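Local coordinates for protein phosphatase 2C (Toxoplasma gondii, PDB 3D8K) that probably removes phosphate from phosphoserine and phosphothreonine of proteins, as a manganese-dependent serine/threonine phosphatase of the PP2C family, at residues E90-D95 with R228-F233; A171-S176 with V248-D253. One frame throughout, in Å; residues are numbered along the deposited sequence.

Contact 1 (E90-D95 with R228-F233). With SO4 (sulfate ion), chain H.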
ATOM      1  N   GLU C  90       8.806 -15.924 -29.301  1.00 28.32           N
ATOM      2  CA  GLU C  90       8.082 -15.980 -30.560  1.00 28.81           C
ATOM      3  C   GLU C  90       7.458 -14.628 -30.847  1.00 27.18           C
ATOM      4  O   GLU C  90       7.736 -14.003 -31.872  1.00 26.51           O
ATOM      5  CB  GLU C  90       6.995 -17.058 -30.494  1.00 32.53           C
ATOM      6  CG  GLU C  90       6.099 -17.148 -31.744  1.00 37.29           C
ATOM      7  CD  GLU C  90       4.945 -16.145 -31.735  1.00 39.46           C
ATOM      8  OE1 GLU C  90       4.283 -15.978 -32.782  1.00 40.50           O
ATOM      9  OE2 GLU C  90       4.690 -15.530 -30.679  1.00 40.93           O
ATOM     10  N   ARG C  91       6.620 -14.184 -29.920  1.00 25.05           N
ATOM     11  CA  ARG C  91       5.931 -12.913 -30.035  1.00 24.81           C
ATOM     12  C   ARG C  91       6.902 -11.775 -30.279  1.00 25.73           C
ATOM     13  O   ARG C  91       6.720 -10.985 -31.197  1.00 24.99           O
ATOM     14  CB  ARG C  91       5.131 -12.639 -28.764  1.00 23.10           C
ATOM     15  CG  ARG C  91       4.127 -13.716 -28.484  1.00 21.72           C
ATOM     16  CD  ARG C  91       3.232 -13.393 -27.327  1.00 19.92           C
ATOM     17  NE  ARG C  91       2.179 -14.394 -27.239  1.00 20.88           N
ATOM     18  CZ  ARG C  91       1.227 -14.405 -26.314  1.00 20.97           C
ATOM     19  NH1 ARG C  91       1.187 -13.461 -25.384  1.00 18.49           N
ATOM     20  NH2 ARG C  91       0.315 -15.368 -26.324  1.00 21.80           N
HETATM   21  N   MSE C  92       7.936 -11.694 -29.449  1.00 27.85           N
HETATM   22  CA  MSE C  92       8.922 -10.639 -29.589  1.00 28.79           C
HETATM   23  C   MSE C  92       9.491 -10.641 -30.996  1.00 26.51           C
HETATM   24  O   MSE C  92       9.389  -9.645 -31.707  1.00 25.98           O
HETATM   25  CB  MSE C  92      10.053 -10.824 -28.582  1.00 35.02           C
HETATM   26  CG  MSE C  92       9.636 -10.673 -27.137  1.00 42.61           C
HETATM   27 SE   MSE C  92      11.178 -10.929 -25.960  1.00 53.73          SE
HETATM   28  CE  MSE C  92      12.055  -9.253 -26.511  1.00 48.13           C
ATOM     29  N   ASP C  93      10.073 -11.762 -31.408  1.00 23.62           N
ATOM     30  CA  ASP C  93      10.669 -11.837 -32.737  1.00 21.18           C
ATOM     31  C   ASP C  93       9.622 -11.496 -33.770  1.00 19.97           C
ATOM     32  O   ASP C  93       9.928 -10.961 -34.817  1.00 19.52           O
ATOM     33  CB  ASP C  93      11.233 -13.231 -33.024  1.00 20.40           C
ATOM     34  CG  ASP C  93      12.162 -13.244 -34.242  1.00 21.08           C
ATOM     35  OD1 ASP C  93      12.040 -14.161 -35.085  1.00 22.41           O
ATOM     36  OD2 ASP C  93      13.017 -12.342 -34.353  1.00 14.58           O
ATOM     37  N   GLY C  94       8.377 -11.818 -33.463  1.00 20.68           N
ATOM     38  CA  GLY C  94       7.301 -11.507 -34.380  1.00 21.02           C
ATOM     39  C   GLY C  94       7.062 -10.011 -34.442  1.00 20.88           C
ATOM     40  O   GLY C  94       7.159  -9.403 -35.500  1.00 20.93           O
ATOM     41  N   ASP C  95       6.778  -9.408 -33.295  1.00 20.38           N
ATOM     42  CA  ASP C  95       6.503  -7.985 -33.238  1.00 19.63           C
ATOM     43  C   ASP C  95       7.691  -7.157 -33.683  1.00 19.45           C
ATOM     44  O   ASP C  95       7.533  -6.047 -34.187  1.00 20.28           O
ATOM     45  CB  ASP C  95       6.065  -7.598 -31.821  1.00 19.09           C
ATOM     46  CG  ASP C  95       4.839  -8.388 -31.349  1.00 19.92           C
ATOM     47  OD1 ASP C  95       4.360  -8.141 -30.219  1.00 16.52           O
ATOM     48  OD2 ASP C  95       4.354  -9.265 -32.106  1.00 20.71           O
ATOM     49  N   ARG C 228      21.661 -18.247 -34.311  1.00 17.33           N
ATOM     50  CA  ARG C 228      20.421 -17.902 -33.636  1.00 16.96           C
ATOM     51  C   ARG C 228      20.417 -16.439 -33.248  1.00 17.30           C
ATOM     52  O   ARG C 228      21.401 -15.919 -32.712  1.00 17.14           O
ATOM     53  CB  ARG C 228      20.217 -18.792 -32.418  1.00 16.89           C
ATOM     54  CG  ARG C 228      19.884 -20.222 -32.811  1.00 17.30           C
ATOM     55  CD  ARG C 228      19.563 -21.058 -31.612  1.00 19.62           C
ATOM     56  NE  ARG C 228      19.107 -22.391 -31.971  1.00 23.63           N
ATOM     57  CZ  ARG C 228      18.768 -23.327 -31.090  1.00 26.52           C
ATOM     58  NH1 ARG C 228      18.843 -23.081 -29.791  1.00 27.67           N
ATOM     59  NH2 ARG C 228      18.335 -24.508 -31.509  1.00 30.14           N
ATOM     60  N   ALA C 229      19.312 -15.765 -33.551  1.00 17.57           N
ATOM     61  CA  ALA C 229      19.206 -14.348 -33.252  1.00 18.60           C
ATOM     62  C   ALA C 229      17.789 -13.819 -33.452  1.00 19.47           C
ATOM     63  O   ALA C 229      16.908 -14.560 -33.887  1.00 20.37           O
ATOM     64  CB  ALA C 229      20.194 -13.576 -34.123  1.00 16.22           C
ATOM     65  N   PHE C 230      17.584 -12.536 -33.135  1.00 20.79           N
ATOM     66  CA  PHE C 230      16.280 -11.884 -33.275  1.00 20.79           C
ATOM     67  C   PHE C 230      16.007 -11.195 -34.617  1.00 21.66           C
ATOM     68  O   PHE C 230      14.888 -11.261 -35.117  1.00 24.13           O
ATOM     69  CB  PHE C 230      16.051 -10.873 -32.150  1.00 16.20           C
ATOM     70  CG  PHE C 230      15.387 -11.457 -30.941  1.00 14.64           C
ATOM     71  CD1 PHE C 230      16.079 -11.564 -29.736  1.00 12.38           C
ATOM     72  CD2 PHE C 230      14.064 -11.887 -30.996  1.00 12.95           C
ATOM     73  CE1 PHE C 230      15.473 -12.085 -28.613  1.00  8.74           C
ATOM     74  CE2 PHE C 230      13.446 -12.412 -29.871  1.00 12.03           C
ATOM     75  CZ  PHE C 230      14.157 -12.509 -28.672  1.00 11.72           C
ATOM     76  N   GLY C 231      16.987 -10.521 -35.202  1.00 20.52           N
ATOM     77  CA  GLY C 231      16.709  -9.887 -36.484  1.00 21.16           C
ATOM     78  C   GLY C 231      16.817 -10.826 -37.691  1.00 20.82           C
ATOM     79  O   GLY C 231      16.090 -11.835 -37.794  1.00 18.45           O
ATOM     80  N   SER C 232      17.730 -10.470 -38.599  1.00 18.41           N
ATOM     81  CA  SER C 232      18.019 -11.224 -39.815  1.00 19.00           C
ATOM     82  C   SER C 232      16.812 -11.966 -40.372  1.00 17.66           C
ATOM     83  O   SER C 232      16.798 -13.194 -40.392  1.00 18.32           O
ATOM     84  CB  SER C 232      19.154 -12.212 -39.534  1.00 20.27           C
ATOM     85  OG  SER C 232      20.119 -11.627 -38.675  1.00 22.12           O
ATOM     86  N   PHE C 233      15.812 -11.235 -40.855  1.00 16.63           N
ATOM     87  CA  PHE C 233      14.613 -11.896 -41.358  1.00 15.74           C
ATOM     88  C   PHE C 233      14.737 -12.573 -42.703  1.00 15.74           C
ATOM     89  O   PHE C 233      13.927 -13.444 -43.036  1.00 14.64           O
ATOM     90  CB  PHE C 233      13.442 -10.929 -41.350  1.00 14.76           C
ATOM     91  CG  PHE C 233      13.019 -10.571 -39.987  1.00 12.38           C
ATOM     92  CD1 PHE C 233      13.489  -9.418 -39.386  1.00 12.15           C
ATOM     93  CD2 PHE C 233      12.252 -11.461 -39.241  1.00 13.56           C
ATOM     94  CE1 PHE C 233      13.208  -9.158 -38.051  1.00 13.36           C
ATOM     95  CE2 PHE C 233      11.962 -11.216 -37.905  1.00 11.76           C
ATOM     96  CZ  PHE C 233      12.440 -10.067 -37.306  1.00 12.56           C
TER
HETATM   97  S   SO4 H 454      -1.439 -14.904 -22.944  1.00 62.54           S
HETATM   98  O1  SO4 H 454      -1.969 -15.703 -24.057  1.00 62.53           O
HETATM   99  O2  SO4 H 454      -1.701 -15.590 -21.677  1.00 62.43           O
HETATM  100  O3  SO4 H 454       0.005 -14.727 -23.128  1.00 63.17           O
HETATM  101  O4  SO4 H 454      -2.097 -13.593 -22.902  1.00 61.88           O
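A buried carboxylate meets two phenylalanine rings here: D93, on the helix, lies against the edges of the F230 and F233 rings of the loop, and no hydrogen bond passes directly between the two segments. In the acid, chi1 of -166° sets CG anti to the backbone N, beside the carbonyl carbon; the carboxylate beyond it lies beside both rings. D93 CB is 3.7 Å from F230 CD2 and OD2 comes to the rim of that ring, whose plane is turned 54° from the carboxylate. F233 reaches the same residue differently. Its plane is only 18° from that of the carboxylate, and its tip CZ comes within 3.6 Å of the D93 backbone O, near the plane of the ring, an edge-on approach that brings the weakly positive ring hydrogens toward oxygen. The model sets D93 OD2 doubtfully close to F230 O, so nothing rests on that pair. The charge is answered by K236, which forms a salt bridge with D93 OD1 and a hydrogen bond to A229 O; an aspartate suits the site because its short chain can meet this lysine from the helix.

One residue earlier M92, present as selenomethionine, lies obliquely beside F230, where the apolar methionine chain suits an aromatic neighbour. Its CB is 4.0 Å from F230 CE2, and SE stands 5.4 Å from the ring centroid in a Met-aromatic contact. R91 extends away from the loop and binds a sulfate, probably from the crystallisation liquor: R91 NH1 to O3 is 2.8 Å. R156 of the second subunit binds the same ion.

M92 and F230 both touch L66 of helix 61-74, F230 also rests on L173 of strand 165-173, and F233 packs on L96 and R97 further along helix 82-97.

Contact 2 (A171-S176 with V248-D253)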
ATOM      1  N   ALA C 171      17.838 -18.224 -20.739  1.00 14.41           N
ATOM      2  CA  ALA C 171      17.236 -18.267 -22.065  1.00 14.81           C
ATOM      3  C   ALA C 171      18.286 -17.696 -22.992  1.00 15.32           C
ATOM      4  O   ALA C 171      18.352 -16.487 -23.159  1.00 15.81           O
ATOM      5  CB  ALA C 171      15.982 -17.409 -22.110  1.00 12.14           C
ATOM      6  N   SER C 172      19.117 -18.559 -23.570  1.00 17.20           N
ATOM      7  CA  SER C 172      20.171 -18.104 -24.477  1.00 19.89           C
ATOM      8  C   SER C 172      19.801 -18.245 -25.950  1.00 19.85           C
ATOM      9  O   SER C 172      19.225 -19.245 -26.373  1.00 18.63           O
ATOM     10  CB  SER C 172      21.484 -18.859 -24.219  1.00 22.60           C
ATOM     11  OG  SER C 172      21.525 -20.099 -24.913  1.00 26.26           O
ATOM     12  N   LEU C 173      20.167 -17.229 -26.723  1.00 20.63           N
ATOM     13  CA  LEU C 173      19.897 -17.192 -28.154  1.00 20.41           C
ATOM     14  C   LEU C 173      20.973 -16.345 -28.803  1.00 19.15           C
ATOM     15  O   LEU C 173      20.823 -15.134 -28.922  1.00 19.81           O
ATOM     16  CB  LEU C 173      18.527 -16.555 -28.418  1.00 22.12           C
ATOM     17  CG  LEU C 173      18.061 -16.525 -29.871  1.00 23.11           C
ATOM     18  CD1 LEU C 173      17.621 -17.924 -30.297  1.00 24.44           C
ATOM     19  CD2 LEU C 173      16.915 -15.561 -30.006  1.00 23.32           C
ATOM     20  N   GLY C 174      22.061 -16.975 -29.218  1.00 18.36           N
ATOM     21  CA  GLY C 174      23.127 -16.219 -29.846  1.00 18.72           C
ATOM     22  C   GLY C 174      24.488 -16.651 -29.353  1.00 20.58           C
ATOM     23  O   GLY C 174      24.653 -17.760 -28.845  1.00 21.74           O
ATOM     24  N   ASN C 175      25.464 -15.765 -29.478  1.00 21.66           N
ATOM     25  CA  ASN C 175      26.819 -16.083 -29.070  1.00 22.94           C
ATOM     26  C   ASN C 175      27.246 -15.536 -27.711  1.00 23.78           C
ATOM     27  O   ASN C 175      28.434 -15.522 -27.401  1.00 24.60           O
ATOM     28  CB  ASN C 175      27.800 -15.612 -30.144  1.00 22.40           C
ATOM     29  CG  ASN C 175      27.655 -14.131 -30.463  1.00 24.37           C
ATOM     30  OD1 ASN C 175      26.745 -13.454 -29.973  1.00 23.92           O
ATOM     31  ND2 ASN C 175      28.554 -13.621 -31.296  1.00 25.04           N
ATOM     32  N   SER C 176      26.303 -15.084 -26.896  1.00 24.16           N
ATOM     33  CA  SER C 176      26.684 -14.583 -25.579  1.00 24.37           C
ATOM     34  C   SER C 176      26.914 -15.778 -24.671  1.00 24.70           C
ATOM     35  O   SER C 176      26.463 -16.889 -24.968  1.00 23.26           O
ATOM     36  CB  SER C 176      25.604 -13.672 -24.995  1.00 24.98           C
ATOM     37  OG  SER C 176      25.631 -12.398 -25.617  1.00 24.93           O
ATOM     38  N   VAL C 248      17.963 -19.039 -39.471  1.00 25.02           N
ATOM     39  CA  VAL C 248      18.398 -18.385 -38.245  1.00 25.37           C
ATOM     40  C   VAL C 248      17.231 -18.459 -37.263  1.00 25.45           C
ATOM     41  O   VAL C 248      16.305 -17.658 -37.322  1.00 24.94           O
ATOM     42  CB  VAL C 248      18.748 -16.898 -38.467  1.00 25.80           C
ATOM     43  CG1 VAL C 248      18.935 -16.212 -37.113  1.00 25.19           C
ATOM     44  CG2 VAL C 248      20.010 -16.770 -39.310  1.00 24.42           C
ATOM     45  N   SER C 249      17.277 -19.424 -36.357  1.00 25.86           N
ATOM     46  CA  SER C 249      16.209 -19.600 -35.386  1.00 24.67           C
ATOM     47  C   SER C 249      16.148 -18.477 -34.342  1.00 25.11           C
ATOM     48  O   SER C 249      17.139 -17.790 -34.075  1.00 27.48           O
ATOM     49  CB  SER C 249      16.384 -20.951 -34.687  1.00 22.69           C
ATOM     50  OG  SER C 249      15.339 -21.195 -33.764  1.00 25.04           O
ATOM     51  N   ALA C 250      14.963 -18.280 -33.774  1.00 24.05           N
ATOM     52  CA  ALA C 250      14.768 -17.292 -32.715  1.00 22.44           C
ATOM     53  C   ALA C 250      14.189 -18.077 -31.529  1.00 20.94           C
ATOM     54  O   ALA C 250      13.624 -17.520 -30.591  1.00 19.09           O
ATOM     55  CB  ALA C 250      13.818 -16.197 -33.160  1.00 19.82           C
ATOM     56  N   VAL C 251      14.323 -19.395 -31.612  1.00 20.20           N
ATOM     57  CA  VAL C 251      13.877 -20.284 -30.553  1.00 21.98           C
ATOM     58  C   VAL C 251      15.097 -20.449 -29.650  1.00 23.01           C
ATOM     59  O   VAL C 251      16.099 -21.075 -30.037  1.00 23.04           O
ATOM     60  CB  VAL C 251      13.488 -21.666 -31.089  1.00 20.83           C
ATOM     61  CG1 VAL C 251      12.838 -22.465 -29.983  1.00 19.26           C
ATOM     62  CG2 VAL C 251      12.582 -21.524 -32.287  1.00 19.22           C
ATOM     63  N   PRO C 252      15.027 -19.890 -28.435  1.00 22.63           N
ATOM     64  CA  PRO C 252      16.122 -19.962 -27.478  1.00 22.93           C
ATOM     65  C   PRO C 252      16.365 -21.321 -26.864  1.00 23.71           C
ATOM     66  O   PRO C 252      15.490 -22.192 -26.841  1.00 23.41           O
ATOM     67  CB  PRO C 252      15.713 -18.951 -26.427  1.00 21.75           C
ATOM     68  CG  PRO C 252      14.252 -19.188 -26.345  1.00 22.36           C
ATOM     69  CD  PRO C 252      13.852 -19.252 -27.814  1.00 23.73           C
ATOM     70  N   ASP C 253      17.594 -21.468 -26.382  1.00 26.51           N
ATOM     71  CA  ASP C 253      18.074 -22.654 -25.688  1.00 27.61           C
ATOM     72  C   ASP C 253      17.807 -22.300 -24.230  1.00 25.01           C
ATOM     73  O   ASP C 253      18.427 -21.399 -23.689  1.00 25.57           O
ATOM     74  CB  ASP C 253      19.576 -22.823 -25.960  1.00 32.93           C
ATOM     75  CG  ASP C 253      20.292 -23.620 -24.882  1.00 39.61           C
ATOM     76  OD1 ASP C 253      19.746 -24.671 -24.474  1.00 43.45           O
ATOM     77  OD2 ASP C 253      21.407 -23.203 -24.457  1.00 41.01           O
TER
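L173 and S172 meet the 248-253 segment in contrasting ways, apolar methyls against backbone and a hydroxyl beside a carboxylate. In L173, chi1 of -176° sets CG anti to the backbone N, and the two methyls beyond it lie against the main chain of the loop. L173 CD1 is 3.5 Å from V251 O. L173 CD2 is 3.9 Å from A250 CA. Before the branch, L173 CB meets P252 CB at 4.2 Å; proline offers an apolar ring carbon here and has no N-H to satisfy. The loop bends in an ST turn, in which S249 OG accepts from V251 N.

S172 and D253 form an antiparallel hydrogen-bonded pair with their side chains on the same face. D253 N donates to S172 O at 2.8 Å, nearly straight (167°), and S172 N returns a bond to D253 O. Beside them S172 OG gives a weak bond of 3.1 Å to D253 OD2; both chains are short enough to meet directly.

This pairing brings the start of strand 253-259, at the edge of the six-stranded sheet, alongside strand 165-173. A171 and P252 both touch F89 of helix 82-97, and strand 106-115 flanks strand 165-173 across from 253-259.

Both contacts are buried, but contact 2 lies nearer the chain's centre, about 10 Å from it against about 17 Å for contact 1. The chain's two antiparallel sheets and helices are consistent with the PP2C β-sandwich: contact 2 adds an edge strand to the six-stranded sheet by one antiparallel pair plus leucine packing, whereas contact 1 sets helix 82-97 against a loop through side chains and a charge paired with a lysine beyond both segments. They share the connection between strands 217-220 and 253-259, where A229 N probably hydrogen-bonds S249 O. Helix 82-97 takes part in both: D93 belongs to it, and its F89 touches A171 and P252. Only contact 1 extends, through R91, to another subunit.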